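PDB 6OFQ: heme-binding protein A / AI-2 binding protein A from Helicobacter pylori SS1, which binds peptides in the periplasm as a type II substrate-binding protein and probably hands them to an ABC transporter for uptake. Local coordinates for residues 60-65 and 185-190; 94-99 and 112-117; 209-214 and 232-237. All blocks are in the same frame, centred on the assembly; numbering follows the deposited sequence.

Contact 1 (60-65 and 185-190)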
# COMPACT_ATOMS: atom_id res chain seq x y z
N ASN A 60 -0.54 -12.45 -5.08
CA ASN A 60 -0.52 -13.89 -5.16
C ASN A 60 -0.22 -14.43 -6.60
O ASN A 60 0.18 -15.59 -6.71
CB ASN A 60 -1.91 -14.38 -4.74
CG ASN A 60 -2.08 -14.37 -3.24
OD1 ASN A 60 -1.51 -15.22 -2.57
ND2 ASN A 60 -2.85 -13.42 -2.71
N ILE A 61 -0.45 -13.59 -7.59
CA ILE A 61 -0.36 -13.97 -9.01
C ILE A 61 1.05 -13.71 -9.53
O ILE A 61 1.59 -14.48 -10.37
CB ILE A 61 -1.42 -13.17 -9.80
CG1 ILE A 61 -2.82 -13.71 -9.43
CG2 ILE A 61 -1.13 -13.21 -11.30
CD1 ILE A 61 -3.94 -12.81 -9.92
N TYR A 62 1.64 -12.58 -9.13
CA TYR A 62 2.91 -12.13 -9.71
C TYR A 62 4.06 -12.29 -8.71
O TYR A 62 3.85 -12.16 -7.51
CB TYR A 62 2.92 -10.66 -10.10
CG TYR A 62 1.89 -10.28 -11.16
CD1 TYR A 62 2.13 -10.50 -12.50
CD2 TYR A 62 0.67 -9.74 -10.82
CE1 TYR A 62 1.25 -10.12 -13.49
CE2 TYR A 62 -0.21 -9.34 -11.80
CZ TYR A 62 0.09 -9.51 -13.14
OH TYR A 62 -0.80 -9.04 -14.09
N ASP A 63 5.26 -12.52 -9.24
CA ASP A 63 6.50 -12.34 -8.52
C ASP A 63 7.28 -11.14 -8.97
O ASP A 63 7.07 -10.56 -10.04
CB ASP A 63 7.39 -13.55 -8.68
CG ASP A 63 6.75 -14.78 -8.07
OD1 ASP A 63 6.36 -14.74 -6.87
OD2 ASP A 63 6.62 -15.82 -8.76
N THR A 64 8.23 -10.82 -8.09
CA THR A 64 9.18 -9.73 -8.27
C THR A 64 10.61 -10.31 -8.34
O THR A 64 10.82 -11.51 -8.13
CB THR A 64 9.03 -8.69 -7.14
OG1 THR A 64 8.75 -9.35 -5.91
CG2 THR A 64 7.88 -7.69 -7.42
N LEU A 65 11.60 -9.44 -8.56
CA LEU A 65 13.01 -9.92 -8.60
C LEU A 65 13.51 -10.46 -7.25
O LEU A 65 14.18 -11.49 -7.14
CB LEU A 65 13.92 -8.82 -9.10
CG LEU A 65 13.78 -8.46 -10.58
CD1 LEU A 65 14.67 -7.26 -10.83
CD2 LEU A 65 14.29 -9.60 -11.46
N SER A 185 6.29 -5.91 -10.26
CA SER A 185 5.97 -7.25 -10.67
C SER A 185 6.34 -7.58 -12.13
O SER A 185 6.32 -6.69 -12.99
CB SER A 185 4.47 -7.42 -10.52
OG SER A 185 4.01 -7.46 -9.19
N ILE A 186 6.70 -8.84 -12.32
CA ILE A 186 7.11 -9.29 -13.66
C ILE A 186 5.91 -9.85 -14.45
O ILE A 186 5.40 -10.90 -14.07
CB ILE A 186 8.26 -10.29 -13.59
CG1 ILE A 186 9.46 -9.74 -12.78
CG2 ILE A 186 8.73 -10.65 -14.99
CD1 ILE A 186 9.92 -8.34 -13.14
N LEU A 187 5.54 -9.08 -15.48
CA LEU A 187 4.50 -9.55 -16.40
C LEU A 187 5.17 -10.22 -17.58
O LEU A 187 6.39 -10.16 -17.73
CB LEU A 187 3.71 -8.35 -16.90
CG LEU A 187 2.62 -7.82 -15.97
CD1 LEU A 187 3.14 -7.33 -14.62
CD2 LEU A 187 1.81 -6.74 -16.66
N SER A 188 4.36 -10.94 -18.38
CA SER A 188 4.90 -11.66 -19.53
C SER A 188 4.87 -10.83 -20.81
O SER A 188 3.80 -10.46 -21.33
CB SER A 188 4.07 -12.91 -19.78
OG SER A 188 4.33 -13.48 -21.07
N LYS A 189 6.07 -10.67 -21.39
CA LYS A 189 6.20 -10.03 -22.70
C LYS A 189 5.50 -10.83 -23.83
O LYS A 189 4.89 -10.17 -24.67
CB LYS A 189 7.70 -9.86 -23.01
CG LYS A 189 7.95 -9.13 -24.33
CD LYS A 189 7.29 -7.80 -24.41
CE LYS A 189 7.97 -6.75 -25.30
NZ LYS A 189 7.61 -6.80 -26.72
N ASP A 190 5.64 -12.15 -23.77
CA ASP A 190 4.95 -13.01 -24.78
C ASP A 190 3.44 -12.77 -24.75
O ASP A 190 2.78 -12.55 -25.79
CB ASP A 190 5.35 -14.48 -24.65
CG ASP A 190 6.80 -14.72 -24.99
OD1 ASP A 190 7.27 -14.25 -26.04
OD2 ASP A 190 7.57 -15.19 -24.14
O HOH W 1 3.85 -8.88 -6.89
O HOH W 2 5.26 -12.84 -12.17
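Asp-63 and Ile-186 are tied through their backbones. Ile-186 N donates to Asp-63 O at 2.9 Å, an almost straight bond (167° at the hydrogen), and the same oxygen takes a CA-H contact from Ser-185. A water links the same two residues the other way round, accepting from Asp-63 N and donating to Ile-186 O at 2.7 Å. A second water donates to Ser-185 OG and, weakly, to Tyr-62 O; Ser-185 OG is also bonded to Asp-182 O. The Tyr-62 hydroxyl is hydrogen-bonded outside the segments, to Met-44 O.

The side chains add van der Waals contacts. With CG anti to its carbonyl carbon (chi1 -61°), Tyr-62 lays its ring along the other segment: CB meets Ser-185 OG at 3.5 Å, CD1 has Ile-186 O at the ring edge, and CE1 touches Leu-187 CD1 at 3.6 Å. Ile-61 CG2 lies over one ring face. Thr-64 CG2 rests 3.7 Å from Ser-185 N.

All six touching residues are buried. Residues 60-65 connect helix 52-61 with strand 66-68 at the edge of an antiparallel five-stranded sheet, and the 185-190 loop leads into helix 189-197, a loop-to-loop junction within the multi-sheet fold of a type II periplasmic binding protein.

Contact 2 (94-99 and 112-117)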
# COMPACT_ATOMS: atom_id res chain seq x y z
N PHE A 94 21.53 -8.70 -11.42
CA PHE A 94 20.63 -9.78 -10.97
C PHE A 94 20.75 -10.99 -11.88
O PHE A 94 20.69 -10.88 -13.10
CB PHE A 94 19.17 -9.29 -10.97
CG PHE A 94 18.91 -8.28 -9.88
CD1 PHE A 94 18.51 -8.67 -8.59
CD2 PHE A 94 19.07 -6.93 -10.13
CE1 PHE A 94 18.37 -7.75 -7.58
CE2 PHE A 94 18.91 -5.98 -9.14
CZ PHE A 94 18.59 -6.42 -7.87
N HIS A 95 20.96 -12.12 -11.22
CA HIS A 95 21.02 -13.40 -11.88
C HIS A 95 19.63 -14.02 -11.78
O HIS A 95 19.18 -14.30 -10.68
CB HIS A 95 22.12 -14.25 -11.19
CG HIS A 95 23.45 -13.55 -11.06
ND1 HIS A 95 24.27 -13.42 -12.16
CD2 HIS A 95 24.00 -12.76 -10.10
CE1 HIS A 95 25.31 -12.66 -11.85
NE2 HIS A 95 25.18 -12.25 -10.60
N LEU A 96 19.00 -14.30 -12.91
CA LEU A 96 17.61 -14.66 -12.95
C LEU A 96 17.49 -16.17 -12.79
O LEU A 96 18.34 -16.97 -13.29
CB LEU A 96 16.96 -14.14 -14.21
CG LEU A 96 17.05 -12.64 -14.52
CD1 LEU A 96 16.27 -12.35 -15.76
CD2 LEU A 96 16.52 -11.83 -13.33
N ARG A 97 16.42 -16.58 -12.11
CA ARG A 97 16.06 -17.97 -11.95
C ARG A 97 15.67 -18.58 -13.30
O ARG A 97 14.93 -17.94 -14.07
CB ARG A 97 14.83 -18.06 -11.01
CG ARG A 97 14.56 -19.44 -10.43
CD ARG A 97 13.40 -19.31 -9.42
NE ARG A 97 13.79 -18.53 -8.26
CZ ARG A 97 14.39 -18.96 -7.16
NH1 ARG A 97 14.81 -20.21 -7.00
NH2 ARG A 97 14.73 -18.08 -6.20
N LYS A 98 16.22 -19.76 -13.58
CA LYS A 98 15.91 -20.49 -14.82
C LYS A 98 14.81 -21.50 -14.55
O LYS A 98 14.61 -21.99 -13.45
CB LYS A 98 17.19 -21.20 -15.28
CG LYS A 98 18.33 -20.23 -15.64
CD LYS A 98 19.50 -21.06 -16.17
CE LYS A 98 20.69 -20.17 -16.47
NZ LYS A 98 21.71 -21.04 -17.10
N GLY A 99 14.16 -21.84 -15.65
CA GLY A 99 13.09 -22.82 -15.66
C GLY A 99 11.83 -22.42 -14.92
O GLY A 99 11.05 -23.28 -14.49
N VAL A 112 5.40 -20.62 -21.50
CA VAL A 112 6.52 -19.74 -21.83
C VAL A 112 7.38 -19.53 -20.62
O VAL A 112 6.90 -19.34 -19.51
CB VAL A 112 6.16 -18.41 -22.50
CG1 VAL A 112 5.20 -18.65 -23.66
CG2 VAL A 112 5.47 -17.45 -21.58
N GLU A 113 8.69 -19.71 -20.80
CA GLU A 113 9.68 -19.55 -19.74
C GLU A 113 10.02 -18.06 -19.55
O GLU A 113 10.29 -17.32 -20.47
CB GLU A 113 10.96 -20.35 -20.07
CG GLU A 113 11.98 -20.38 -18.93
CD GLU A 113 13.30 -21.08 -19.28
OE1 GLU A 113 13.40 -21.44 -20.48
OE2 GLU A 113 14.22 -21.22 -18.45
N PHE A 114 10.00 -17.65 -18.27
CA PHE A 114 10.44 -16.33 -17.83
C PHE A 114 11.93 -16.13 -18.17
O PHE A 114 12.75 -17.02 -18.01
CB PHE A 114 10.23 -16.25 -16.31
CG PHE A 114 11.07 -15.20 -15.62
CD1 PHE A 114 10.81 -13.86 -15.80
CD2 PHE A 114 12.13 -15.58 -14.83
CE1 PHE A 114 11.63 -12.89 -15.24
CE2 PHE A 114 12.91 -14.62 -14.19
CZ PHE A 114 12.64 -13.30 -14.41
N SER A 115 12.23 -14.94 -18.64
CA SER A 115 13.59 -14.58 -18.95
C SER A 115 13.75 -13.06 -18.83
O SER A 115 12.81 -12.28 -18.56
CB SER A 115 13.96 -15.12 -20.35
OG SER A 115 13.29 -14.39 -21.34
N ALA A 116 14.95 -12.59 -19.21
CA ALA A 116 15.29 -11.22 -19.06
C ALA A 116 14.37 -10.27 -19.83
O ALA A 116 14.12 -9.13 -19.40
CB ALA A 116 16.75 -11.02 -19.42
N LYS A 117 13.85 -10.69 -20.98
CA LYS A 117 12.96 -9.82 -21.73
C LYS A 117 11.68 -9.44 -20.99
O LYS A 117 11.11 -8.39 -21.25
CB LYS A 117 12.59 -10.41 -23.10
CG LYS A 117 11.64 -11.59 -23.11
CD LYS A 117 11.33 -11.95 -24.56
CE LYS A 117 10.16 -12.92 -24.67
NZ LYS A 117 9.97 -13.43 -26.06
O HOH W 3 13.14 -18.87 -15.91
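Phe-114 turns the edge of its ring to the backbone of Arg-97: the carbonyl oxygen Arg-97 O lies near the ring plane, 3.7 Å from Phe-114 CD2. Leu-96 comes in at a slant, its CD1 4.0 Å from Phe-114 CZ. From outside the two segments, Leu-79, Val-119 and Ile-186 also pack on this phenyl group. The other flat group is the carboxylate of Glu-113, whose OE2 accepts from Gly-99 N at 2.9 Å. That donor arrives on the anti side of the oxygen, 26° out of the carboxylate plane, and the bond is moderately bent (150° at the hydrogen). An extended chain with CG anti to the backbone N (chi1 -173°) carries the Glu-113 carboxylate across to this amide.

The same Leu-96 methyl also meets the start of helix 116-127, with CD1 3.6 Å from Ala-116 CA and in touch with the Ala-116 methyl. Midway, a water donates to both Arg-97 O and Phe-114 O, the latter at 2.8 Å, bridging two carbonyls that could not bond each other directly.

The touching parts, 96-99 and 113-116, run nearly antiparallel as strand 91-96 gives way to a loop and a second loop enters the helix. Their chemistry is graded: hydrocarbon meets hydrocarbon at the buried end, around Leu-96 and Ala-116, whereas the end at Gly-99 and Glu-113 is more exposed and polar. Glu-113 is probably ionised there, so its negative charge would strengthen the acceptor despite the anti approach and the bent bond.

Contact 3 (209-214 and 232-237)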
# COMPACT_ATOMS: atom_id res chain seq x y z
N VAL A 209 -1.36 -12.76 -16.30
CA VAL A 209 -0.43 -13.84 -16.37
C VAL A 209 0.84 -13.57 -15.56
O VAL A 209 1.50 -12.60 -15.86
CB VAL A 209 -0.10 -14.15 -17.86
CG1 VAL A 209 0.95 -15.24 -17.97
CG2 VAL A 209 -1.37 -14.59 -18.60
N GLY A 210 1.10 -14.40 -14.57
CA GLY A 210 2.27 -14.20 -13.69
C GLY A 210 3.02 -15.50 -13.50
O GLY A 210 2.74 -16.51 -14.16
N THR A 211 3.93 -15.51 -12.55
CA THR A 211 4.67 -16.70 -12.15
C THR A 211 4.41 -17.20 -10.75
O THR A 211 5.02 -18.17 -10.33
CB THR A 211 6.18 -16.44 -12.28
OG1 THR A 211 6.57 -15.35 -11.45
CG2 THR A 211 6.63 -16.14 -13.69
N GLY A 212 3.54 -16.51 -10.01
CA GLY A 212 3.40 -16.78 -8.60
C GLY A 212 2.68 -18.04 -8.21
O GLY A 212 2.25 -18.81 -9.08
N PRO A 213 2.47 -18.21 -6.91
CA PRO A 213 2.00 -19.50 -6.42
C PRO A 213 0.52 -19.75 -6.68
O PRO A 213 0.09 -20.88 -6.43
CB PRO A 213 2.29 -19.43 -4.93
CG PRO A 213 2.44 -17.98 -4.61
CD PRO A 213 2.99 -17.34 -5.85
N PHE A 214 -0.23 -18.71 -7.02
CA PHE A 214 -1.60 -18.84 -7.51
C PHE A 214 -1.78 -18.23 -8.88
O PHE A 214 -1.07 -17.30 -9.23
CB PHE A 214 -2.59 -18.20 -6.52
CG PHE A 214 -2.59 -18.83 -5.16
CD1 PHE A 214 -1.74 -18.35 -4.18
CD2 PHE A 214 -3.43 -19.90 -4.85
CE1 PHE A 214 -1.72 -18.94 -2.95
CE2 PHE A 214 -3.44 -20.49 -3.61
CZ PHE A 214 -2.56 -20.00 -2.65
N ASP A 232 2.79 -25.51 -10.89
CA ASP A 232 4.15 -25.38 -11.46
C ASP A 232 4.98 -24.27 -10.83
O ASP A 232 6.06 -23.93 -11.33
CB ASP A 232 4.02 -25.16 -12.96
CG ASP A 232 3.41 -26.39 -13.68
OD1 ASP A 232 3.69 -27.52 -13.24
OD2 ASP A 232 2.66 -26.20 -14.64
N TYR A 233 4.48 -23.67 -9.75
CA TYR A 233 5.23 -22.61 -9.06
C TYR A 233 6.67 -23.04 -8.78
O TYR A 233 6.93 -24.12 -8.28
CB TYR A 233 4.48 -22.27 -7.75
CG TYR A 233 5.18 -21.26 -6.87
CD1 TYR A 233 5.49 -19.97 -7.35
CD2 TYR A 233 5.47 -21.58 -5.56
CE1 TYR A 233 6.12 -19.08 -6.47
CE2 TYR A 233 6.02 -20.66 -4.68
CZ TYR A 233 6.35 -19.42 -5.16
OH TYR A 233 6.99 -18.60 -4.23
N TRP A 234 7.59 -22.09 -8.98
CA TRP A 234 9.03 -22.36 -8.76
C TRP A 234 9.41 -22.59 -7.32
O TRP A 234 10.41 -23.26 -7.06
CB TRP A 234 9.91 -21.25 -9.34
CG TRP A 234 9.60 -19.88 -8.79
CD1 TRP A 234 8.74 -18.97 -9.31
CD2 TRP A 234 10.16 -19.30 -7.60
NE1 TRP A 234 8.70 -17.87 -8.48
CE2 TRP A 234 9.56 -18.04 -7.43
CE3 TRP A 234 11.04 -19.78 -6.63
CZ2 TRP A 234 9.87 -17.21 -6.34
CZ3 TRP A 234 11.37 -18.94 -5.55
CH2 TRP A 234 10.74 -17.68 -5.44
N GLY A 235 8.75 -21.98 -6.34
CA GLY A 235 9.02 -22.07 -4.93
C GLY A 235 8.29 -23.21 -4.25
O GLY A 235 7.67 -24.04 -4.92
N PRO A 236 8.28 -23.13 -2.92
CA PRO A 236 7.54 -24.13 -2.12
C PRO A 236 6.06 -24.03 -2.48
O PRO A 236 5.51 -22.91 -2.53
CB PRO A 236 7.73 -23.73 -0.67
CG PRO A 236 8.88 -22.77 -0.68
CD PRO A 236 8.94 -22.14 -2.05
N LYS A 237 5.45 -25.14 -2.84
CA LYS A 237 4.09 -25.10 -3.37
C LYS A 237 3.09 -24.57 -2.31
O LYS A 237 3.26 -24.86 -1.11
CB LYS A 237 3.68 -26.48 -3.91
CG LYS A 237 4.62 -27.11 -4.93
CD LYS A 237 4.65 -26.32 -6.21
CE LYS A 237 5.62 -26.95 -7.21
NZ LYS A 237 6.97 -26.48 -6.80
O HOH W 4 6.51 -20.35 -11.12
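Pro-213 and Tyr-233 lie side by side and point the same way, the proline ring spread over one face of the tyrosine. Pro-213 CB sits 3.8 Å from the centroid of the Tyr-233 ring, only 6° off the ring normal, which makes a well-centred CH-pi contact. Pro-213 CD extends this cover toward the rim, 3.6 Å from Tyr-233 CE1. On the opposite face lies Gly-235 N, 3.3 Å above the plane of the Tyr-233 ring, so the aromatic is held between the proline and the backbone of its own segment. Tyr-233 takes this place because its CG is anti to the backbone N (chi1 176°), which directs the ring at the other loop. Thr-211 O fills part of the ring edge, 3.5 Å from Tyr-233 CD1.

The two segments flank a beta-hairpin of the mixed sheet: the loop 209-214 leads into its outermost strand, 214-220, while strand 224-229 is followed by the loop holding 232-237. The proline-tyrosine pair thus joins the loops at the open end of the hairpin, opposite its turn.

Trp-234 takes a different direction, with CG between its backbone N and carbonyl carbon (chi1 57°). This brings one face of the indole against Tyr-233, whose CE1 lies off-centre toward the rim, and its five-membered ring near Thr-211 O. A water bridges the two backbones here, donating to Thr-211 O at 2.8 Å and accepting from Trp-234 N. Trp-234 NE1 and Thr-211 OG1 are both bonded to Asp-63 OD2. Within 232-237, Lys-237 folds back over its own loop, and its NZ donates to Tyr-233 O at 2.8 Å and to Gly-235 O at 3.2 Å.

How the contacts relate
From the N terminus, the chain first passes 60-65, then runs through strands 75-85 and 91-96 to contact 2, whose loop closes at 112-117. That short loop is nested within the longer one that contact 1 closes at 185-190. Contact 3 follows in series, closing round the hairpin 214-220/224-229. Contacts 1 and 2 meet through the salt bridge of Asp-190 with Lys-117 and the packing of Leu-65 against Leu-96; contacts 1 and 3 through the backbone bond between Ile-61 and Gly-212; contacts 2 and 3 where Arg-97 touches Trp-234. Together they join the antiparallel five-stranded sheet and helices 116-127 and 189-197 to the edge of the mixed five-stranded sheet.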